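UPF0147 protein MMP1188 (Methanococcus maripaludis S2, PDB 2QZG) is of unknown function but belongs to the UPF0147 family of small archaeal proteins and folds into four helices, with two copies of the chain in the assembly. Local coordinates at residues C[17-20]-C[21-25]; C[30-33]-C[34-38]. All coordinates share one frame; numbering follows the deposited sequence.

Overall arrangement
Contacts 1 and 2 follow one another along the chain, the first within helix 12-27 and the second where the connection after that helix turns into helix 34-46. Their centres lie about 15 Å apart and their nearest atoms about 6 Å, so they do not touch. Contact 1 sits about 7 Å from the centre of the chain and reaches the second subunit, whereas contact 2, about 14 Å out, belongs to one end of the helix bundle and meets no other chain of the assembly. Both pack against helix 76-90: I19, M22 and L23 from contact 1, T31 and V32 from contact 2. L23 also rests on helix 34-46, the helix that contact 2 begins.

Contact 1: residues C[17-20]-C[21-25]; sequences KNIS and SMLEE
M22, a selenomethionine, folds back along its helix to reach I19 and the backbone of N18. Its CB lies 3.6 Å from N18 O, and CG stays beside the same carbonyl. SE carries the chain past that oxygen, and the bend at chi3 (-77°) turns the methyl back against the N18 carbonyl. The 2.9 Å between CE and N18 O is doubtfully short; the apolar partner of CE is I19 CG1, at 4.1 Å. The two side chains cross at a slant, and the CE end of M22 also approaches N18 CB.

On its other branch I19 runs beside L23, the two pointing the same way, with I19 CG2 and L23 CD1 4.0 Å apart. With CG1 beside the backbone N (chi1 -70°), CG2 lies anti to that N and faces the leucine, while CG1 serves M22. The three apolar chains thus form a continuous strip, which packs on helix 76-90 through I85 and E88; I19 also touches W83 of the second subunit.

Four backbone bonds hold this surface in place, among them L23 N to I19 O at 2.9 Å, nearly straight at 166°, and E24 N to S20 O at 2.8 Å. Three polar side chains find partners outside the segments: S20 OG bonds back to L16 O, N18 ND2 to D14 O, and E24 OE1 forms a salt bridge with K44 of helix 34-46. Successive i to i+4 bonds with apolar neighbours three and four residues apart are the pattern of an amphipathic alpha-helix in a helical bundle.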
loop_
_atom_site.group_PDB
_atom_site.type_symbol
_atom_site.label_atom_id
_atom_site.label_comp_id
_atom_site.label_asym_id
_atom_site.label_seq_id
_atom_site.Cartn_x
_atom_site.Cartn_y
_atom_site.Cartn_z
ATOM N N LYS C 17 -4.349 -5.981 10.858
ATOM C CA LYS C 17 -3.645 -5.221 11.890
ATOM C C LYS C 17 -2.918 -4.023 11.285
ATOM O O LYS C 17 -3.025 -2.897 11.767
ATOM C CB LYS C 17 -2.638 -6.140 12.597
ATOM C CG LYS C 17 -2.077 -5.592 13.898
ATOM C CD LYS C 17 -0.648 -6.089 14.173
ATOM C CE LYS C 17 -0.618 -7.355 15.014
ATOM N NZ LYS C 17 -0.392 -7.078 16.472
ATOM N N ASN C 18 -2.166 -4.276 10.225
ATOM C CA ASN C 18 -1.384 -3.235 9.588
ATOM C C ASN C 18 -2.241 -2.163 8.921
ATOM O O ASN C 18 -1.928 -0.982 9.015
ATOM C CB ASN C 18 -0.359 -3.854 8.641
ATOM C CG ASN C 18 0.944 -4.202 9.356
ATOM O OD1 ASN C 18 1.700 -3.305 9.756
ATOM N ND2 ASN C 18 1.215 -5.498 9.522
ATOM N N ILE C 19 -3.329 -2.585 8.272
ATOM C CA ILE C 19 -4.323 -1.664 7.715
ATOM C C ILE C 19 -5.005 -0.811 8.806
ATOM O O ILE C 19 -5.111 0.406 8.653
ATOM C CB ILE C 19 -5.395 -2.402 6.820
ATOM C CG1 ILE C 19 -4.775 -2.904 5.512
ATOM C CG2 ILE C 19 -6.586 -1.457 6.540
ATOM C CD1 ILE C 19 -5.577 -4.000 4.776
ATOM N N SER C 20 -5.446 -1.431 9.904
ATOM C CA SER C 20 -6.077 -0.717 11.020
ATOM C C SER C 20 -5.148 0.347 11.624
ATOM O O SER C 20 -5.572 1.466 11.942
ATOM C CB SER C 20 -6.495 -1.697 12.138
ATOM O OG SER C 20 -7.221 -2.797 11.588
ATOM N N SER C 21 -3.888 -0.040 11.809
ATOM C CA SER C 21 -2.848 0.854 12.274
ATOM C C SER C 21 -2.663 2.058 11.331
ATOM O O SER C 21 -2.546 3.201 11.781
ATOM C CB SER C 21 -1.550 0.067 12.410
ATOM O OG SER C 21 -0.438 0.868 12.066
HETATM N N MSE C 22 -2.639 1.806 10.024
HETATM C CA MSE C 22 -2.503 2.897 9.061
HETATM C C MSE C 22 -3.704 3.832 9.111
HETATM O O MSE C 22 -3.548 5.051 9.064
HETATM C CB MSE C 22 -2.286 2.364 7.651
HETATM C CG MSE C 22 -0.871 2.011 7.351
HETATM SE SE MSE C 22 -0.826 1.138 5.593
HETATM C CE MSE C 22 -1.476 -0.570 6.153
ATOM N N LEU C 23 -4.898 3.254 9.227
ATOM C CA LEU C 23 -6.120 4.033 9.416
ATOM C C LEU C 23 -6.086 4.865 10.697
ATOM O O LEU C 23 -6.494 6.026 10.704
ATOM C CB LEU C 23 -7.349 3.117 9.381
ATOM C CG LEU C 23 -7.796 2.655 7.985
ATOM C CD1 LEU C 23 -8.801 1.507 8.092
ATOM C CD2 LEU C 23 -8.380 3.813 7.207
ATOM N N GLU C 24 -5.594 4.280 11.780
ATOM C CA GLU C 24 -5.498 4.996 13.062
ATOM C C GLU C 24 -4.578 6.208 12.988
ATOM O O GLU C 24 -4.791 7.198 13.697
ATOM C CB GLU C 24 -5.083 4.045 14.188
ATOM C CG GLU C 24 -5.269 4.587 15.624
ATOM C CD GLU C 24 -6.670 5.146 15.911
ATOM O OE1 GLU C 24 -7.680 4.530 15.480
ATOM O OE2 GLU C 24 -6.762 6.210 16.565
ATOM N N GLU C 25 -3.574 6.128 12.120
ATOM C CA GLU C 25 -2.634 7.221 11.883
ATOM C C GLU C 25 -3.363 8.479 11.390
ATOM O O GLU C 25 -3.161 9.573 11.923
ATOM C CB GLU C 25 -1.542 6.778 10.898
ATOM C CG GLU C 25 -0.302 7.683 10.844
ATOM C CD GLU C 25 0.840 7.073 10.022
ATOM O OE1 GLU C 25 0.627 6.026 9.373
ATOM O OE2 GLU C 25 1.956 7.638 10.028
#

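Contact 2: residues C[30-33]-C[34-38]; sequences TTVP and RNIRA
P33 O accepts two backbone N-H groups, from R37 N at 3.1 Å along a nearly straight path (173°) and from I36 N at 3.0 Å, the latter more bent and approaching from above the carbonyl plane. On the apolar side, V32 CG1 meets I36 CG2 at 3.6 Å, the two side chains crossing at about a right angle. The proline ring lies alongside the same isoleucine, P33 CG 3.7 Å from I36 CD1, so that I36 is flanked by both residues before the helix. P33 occupies the N-cap position of helix 34-46, and its carbonyl starts the helical bonding with an i to i+4 bond. I36 continues inward onto I68 of helix 54-68, and V32 onto T78 of helix 76-90.

R37 returns over the connection. Its CG packs 3.6 Å from V32 CB, its CD lies against V32 O, and the bend at chi3 (64°) swings the guanidinium towards T30, whose CA lies over one face, near the rim, 4.0 Å from R37 NH1. NE is hydrogen-bonded to V27 O at the end of helix 12-27. Were this arginine replaced by an alanine, V27 O would probably lose its donor and a gap would open beside V32 CB. At the first turn, N35 OD1 lies 3.2 Å from P33 CB, and N35 ND2 is hydrogen-bonded to D71 OD2 in the connection after helix 54-68.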
loop_
_atom_site.group_PDB
_atom_site.type_symbol
_atom_site.label_atom_id
_atom_site.label_comp_id
_atom_site.label_asym_id
_atom_site.label_seq_id
_atom_site.Cartn_x
_atom_site.Cartn_y
_atom_site.Cartn_z
ATOM N N THR C 30 -4.034 15.525 13.348
ATOM C CA THR C 30 -4.740 16.794 13.591
ATOM C C THR C 30 -4.761 17.760 12.392
ATOM O O THR C 30 -5.524 18.735 12.389
ATOM C CB THR C 30 -4.148 17.533 14.806
ATOM O OG1 THR C 30 -2.773 17.838 14.549
ATOM C CG2 THR C 30 -4.267 16.689 16.094
ATOM N N THR C 31 -3.920 17.504 11.390
ATOM C CA THR C 31 -3.871 18.342 10.186
ATOM C C THR C 31 -4.959 17.963 9.182
ATOM O O THR C 31 -5.029 18.523 8.084
ATOM C CB THR C 31 -2.508 18.239 9.468
ATOM O OG1 THR C 31 -2.269 16.878 9.088
ATOM C CG2 THR C 31 -1.370 18.740 10.353
ATOM N N VAL C 32 -5.801 17.003 9.554
ATOM C CA VAL C 32 -6.813 16.478 8.644
ATOM C C VAL C 32 -8.200 16.960 9.072
ATOM O O VAL C 32 -8.505 16.968 10.272
ATOM C CB VAL C 32 -6.733 14.910 8.534
ATOM C CG1 VAL C 32 -7.674 14.382 7.465
ATOM C CG2 VAL C 32 -5.321 14.492 8.179
ATOM N N PRO C 33 -9.025 17.427 8.105
ATOM C CA PRO C 33 -10.418 17.753 8.427
ATOM C C PRO C 33 -11.098 16.644 9.244
ATOM O O PRO C 33 -10.896 15.447 8.992
ATOM C CB PRO C 33 -11.066 17.889 7.051
ATOM C CG PRO C 33 -9.960 18.380 6.175
ATOM C CD PRO C 33 -8.706 17.717 6.693
ATOM N N ARG C 34 -11.893 17.050 10.217
ATOM C CA ARG C 34 -12.540 16.110 11.106
ATOM C C ARG C 34 -13.411 15.102 10.359
ATOM O O ARG C 34 -13.493 13.957 10.771
ATOM C CB ARG C 34 -13.312 16.851 12.218
ATOM C CG ARG C 34 -12.370 17.591 13.146
ATOM C CD ARG C 34 -13.017 18.083 14.384
ATOM N NE ARG C 34 -13.008 17.083 15.442
ATOM C CZ ARG C 34 -12.122 17.043 16.431
ATOM N NH1 ARG C 34 -11.154 17.953 16.515
ATOM N NH2 ARG C 34 -12.210 16.077 17.327
ATOM N N ASN C 35 -14.038 15.508 9.259
ATOM C CA ASN C 35 -14.868 14.581 8.488
ATOM C C ASN C 35 -14.072 13.441 7.814
ATOM O O ASN C 35 -14.580 12.342 7.632
ATOM C CB ASN C 35 -15.732 15.325 7.468
ATOM C CG ASN C 35 -14.925 15.895 6.323
ATOM O OD1 ASN C 35 -13.964 16.638 6.535
ATOM N ND2 ASN C 35 -15.310 15.546 5.095
ATOM N N ILE C 36 -12.819 13.709 7.480
ATOM C CA ILE C 36 -11.970 12.728 6.808
ATOM C C ILE C 36 -11.356 11.772 7.837
ATOM O O ILE C 36 -11.247 10.566 7.595
ATOM C CB ILE C 36 -10.883 13.407 5.944
ATOM C CG1 ILE C 36 -11.525 14.144 4.774
ATOM C CG2 ILE C 36 -9.866 12.380 5.430
ATOM C CD1 ILE C 36 -10.684 15.295 4.217
ATOM N N ARG C 37 -10.924 12.331 8.954
ATOM C CA ARG C 37 -10.563 11.573 10.142
ATOM C C ARG C 37 -11.701 10.647 10.636
ATOM O O ARG C 37 -11.443 9.511 11.054
ATOM C CB ARG C 37 -10.168 12.542 11.260
ATOM C CG ARG C 37 -8.953 13.427 10.948
ATOM C CD ARG C 37 -8.764 14.524 12.028
ATOM N NE ARG C 37 -8.453 13.941 13.329
ATOM C CZ ARG C 37 -8.325 14.605 14.476
ATOM N NH1 ARG C 37 -8.483 15.925 14.547
ATOM N NH2 ARG C 37 -8.034 13.925 15.570
ATOM N N ALA C 38 -12.945 11.147 10.637
ATOM C CA ALA C 38 -14.104 10.312 11.003
ATOM C C ALA C 38 -14.338 9.189 9.985
ATOM O O ALA C 38 -14.630 8.052 10.373
ATOM C CB ALA C 38 -15.361 11.151 11.188
#